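Local coordinates for Rod shape-determining protein (MreC) (Helicobacter pylori, PDB 5LP5) that binds penicillin-binding protein 2 in a core cell wall synthesis complex and is thought to maintain rod cell shape, at residues Asp108-Ser113 / Phe174-Val179. Numbering follows the deposited sequence.
Sequences DTHSVS and FKQELV
His110 and Gln176 alone bridge the two segments, meeting through the ends of their side chains while their CA atoms stay 9.9 Å apart. Only 76 Å² is buried between the segments, the two residues contributing equally. Both CB atoms point toward the other segment, and both side chains leave the backbone in the same sense, CG anti to the carbonyl carbon. Beyond CG the Gln176 chain is extended, chi2 171°, which carries its amide across to the imidazole. The amide plane is turned 68° from the ring plane, which excludes a parallel stack, and the approach to the ring is oblique. His110 NE2 lies 3.3 Å from the Gln176 atom modelled as NE2 and 3.7 Å from Gln176 CD. The amide is probably modelled turned over, so the identity of the atom facing the ring is doubtful and no bond is assigned.

On its own segment the histidine is flanked by Thr109 OG1, 3.3 Å above the ring plane and over the ring centre, and the backbone N of His110 donates a weak hydrogen bond to Asp108 OD1 (3.3 Å). Its backbone further bonds to Leu149, tying the residue to strand 144-149. On the other segment, Asn173 OD1 accepts a hydrogen bond from Glu177 N and a weak one from Lys175 N, so it bonds to backbone N-H groups on either side of Gln176 in sequence. Val184 and Thr221 of the second MreC subunit pack on His110 and Gln176, respectively. Because 108-113 leads into strand 111-114 of one six-stranded antiparallel barrel and 174-179 into strand 178-183 of the other, this small polar contact spans the interface between the two β-barrels of the MreC core.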
loop_
_atom_site.group_PDB
_atom_site.type_symbol
_atom_site.label_atom_id
_atom_site.label_comp_id
_atom_site.label_asym_id
_atom_site.label_seq_id
_atom_site.Cartn_x
_atom_site.Cartn_y
_atom_site.Cartn_z
ATOM N N ASP C 108 11.273 -28.808 25.454
ATOM C CA ASP C 108 11.126 -28.120 24.163
ATOM C C ASP C 108 11.584 -29.065 23.044
ATOM O O ASP C 108 12.774 -29.443 23.015
ATOM C CB ASP C 108 11.958 -26.829 24.204
ATOM C CG ASP C 108 11.868 -25.981 22.931
ATOM O OD1 ASP C 108 10.865 -26.058 22.196
ATOM O OD2 ASP C 108 12.859 -25.259 22.666
ATOM N N THR C 109 10.652 -29.429 22.151
ATOM C CA THR C 109 10.942 -30.344 21.039
ATOM C C THR C 109 11.492 -29.643 19.793
ATOM O O THR C 109 11.894 -30.288 18.842
ATOM C CB THR C 109 9.660 -31.079 20.562
ATOM O OG1 THR C 109 8.691 -30.137 20.066
ATOM C CG2 THR C 109 9.039 -31.906 21.674
ATOM N N HIS C 110 11.454 -28.308 19.803
ATOM C CA HIS C 110 11.838 -27.520 18.646
ATOM C C HIS C 110 13.276 -26.983 18.745
ATOM O O HIS C 110 13.621 -26.048 18.012
ATOM C CB HIS C 110 10.840 -26.364 18.450
ATOM C CG HIS C 110 9.400 -26.769 18.567
ATOM N ND1 HIS C 110 8.710 -27.423 17.572
ATOM C CD2 HIS C 110 8.533 -26.634 19.595
ATOM C CE1 HIS C 110 7.475 -27.660 17.978
ATOM N NE2 HIS C 110 7.339 -27.179 19.199
ATOM N N SER C 111 14.126 -27.583 19.567
ATOM C CA SER C 111 15.500 -27.120 19.714
ATOM C C SER C 111 16.413 -28.307 19.941
ATOM O O SER C 111 16.205 -29.090 20.883
ATOM C CB SER C 111 15.631 -26.147 20.887
ATOM O OG SER C 111 15.100 -24.879 20.545
ATOM N N VAL C 112 17.435 -28.457 19.095
ATOM C CA VAL C 112 18.308 -29.621 19.190
ATOM C C VAL C 112 19.794 -29.301 19.112
ATOM O O VAL C 112 20.206 -28.335 18.464
ATOM C CB VAL C 112 17.973 -30.660 18.099
ATOM C CG1 VAL C 112 16.531 -31.103 18.215
ATOM C CG2 VAL C 112 18.261 -30.112 16.708
ATOM N N SER C 113 20.583 -30.152 19.754
ATOM C CA SER C 113 22.037 -30.085 19.658
ATOM C C SER C 113 22.502 -30.988 18.522
ATOM O O SER C 113 22.126 -32.155 18.457
ATOM C CB SER C 113 22.705 -30.556 20.957
ATOM O OG SER C 113 22.673 -29.586 21.988
ATOM N N PHE C 174 0.813 -18.609 18.403
ATOM C CA PHE C 174 0.671 -19.076 19.785
ATOM C C PHE C 174 0.272 -20.550 19.899
ATOM O O PHE C 174 0.461 -21.157 20.954
ATOM C CB PHE C 174 -0.249 -18.143 20.583
ATOM C CG PHE C 174 0.395 -16.812 20.921
ATOM C CD1 PHE C 174 1.237 -16.684 22.041
ATOM C CD2 PHE C 174 0.182 -15.686 20.115
ATOM C CE1 PHE C 174 1.825 -15.464 22.354
ATOM C CE2 PHE C 174 0.774 -14.468 20.427
ATOM C CZ PHE C 174 1.589 -14.355 21.552
ATOM N N LYS C 175 -0.213 -21.139 18.809
ATOM C CA LYS C 175 -0.557 -22.563 18.792
ATOM C C LYS C 175 0.541 -23.400 18.144
ATOM O O LYS C 175 0.300 -24.535 17.725
ATOM C CB LYS C 175 -1.868 -22.784 18.027
ATOM C CG LYS C 175 -2.987 -21.834 18.377
ATOM C CD LYS C 175 -4.136 -21.920 17.396
ATOM C CE LYS C 175 -5.174 -20.888 17.811
ATOM N NZ LYS C 175 -6.383 -20.846 16.938
ATOM N N GLN C 176 1.745 -22.843 18.065
ATOM C CA GLN C 176 2.878 -23.489 17.398
ATOM C C GLN C 176 2.531 -24.122 16.034
ATOM O O GLN C 176 2.918 -25.264 15.741
ATOM C CB GLN C 176 3.545 -24.505 18.337
ATOM C CG GLN C 176 4.308 -23.841 19.469
ATOM C CD GLN C 176 4.776 -24.813 20.518
ATOM O OE1 GLN C 176 4.007 -25.661 21.008
ATOM N NE2 GLN C 176 6.048 -24.687 20.884
ATOM N N GLU C 177 1.800 -23.365 15.212
ATOM C CA GLU C 177 1.549 -23.720 13.821
ATOM C C GLU C 177 2.597 -23.003 12.991
ATOM O O GLU C 177 3.021 -21.909 13.326
ATOM C CB GLU C 177 0.153 -23.268 13.364
ATOM C CG GLU C 177 -0.969 -23.627 14.323
ATOM C CD GLU C 177 -2.350 -23.376 13.754
ATOM O OE1 GLU C 177 -2.739 -22.181 13.655
ATOM O OE2 GLU C 177 -3.043 -24.378 13.429
ATOM N N LEU C 178 3.033 -23.630 11.913
ATOM C CA LEU C 178 3.951 -22.980 10.998
ATOM C C LEU C 178 3.197 -21.969 10.159
ATOM O O LEU C 178 2.209 -22.297 9.561
ATOM C CB LEU C 178 4.650 -24.025 10.108
ATOM C CG LEU C 178 5.879 -23.485 9.395
ATOM C CD1 LEU C 178 6.905 -23.066 10.425
ATOM C CD2 LEU C 178 6.487 -24.540 8.499
ATOM N N VAL C 179 3.679 -20.740 10.109
ATOM C CA VAL C 179 2.956 -19.661 9.428
ATOM C C VAL C 179 3.844 -18.968 8.418
ATOM O O VAL C 179 5.039 -18.806 8.657
ATOM C CB VAL C 179 2.486 -18.620 10.456
ATOM C CG1 VAL C 179 1.894 -17.403 9.754
ATOM C CG2 VAL C 179 1.526 -19.258 11.472
#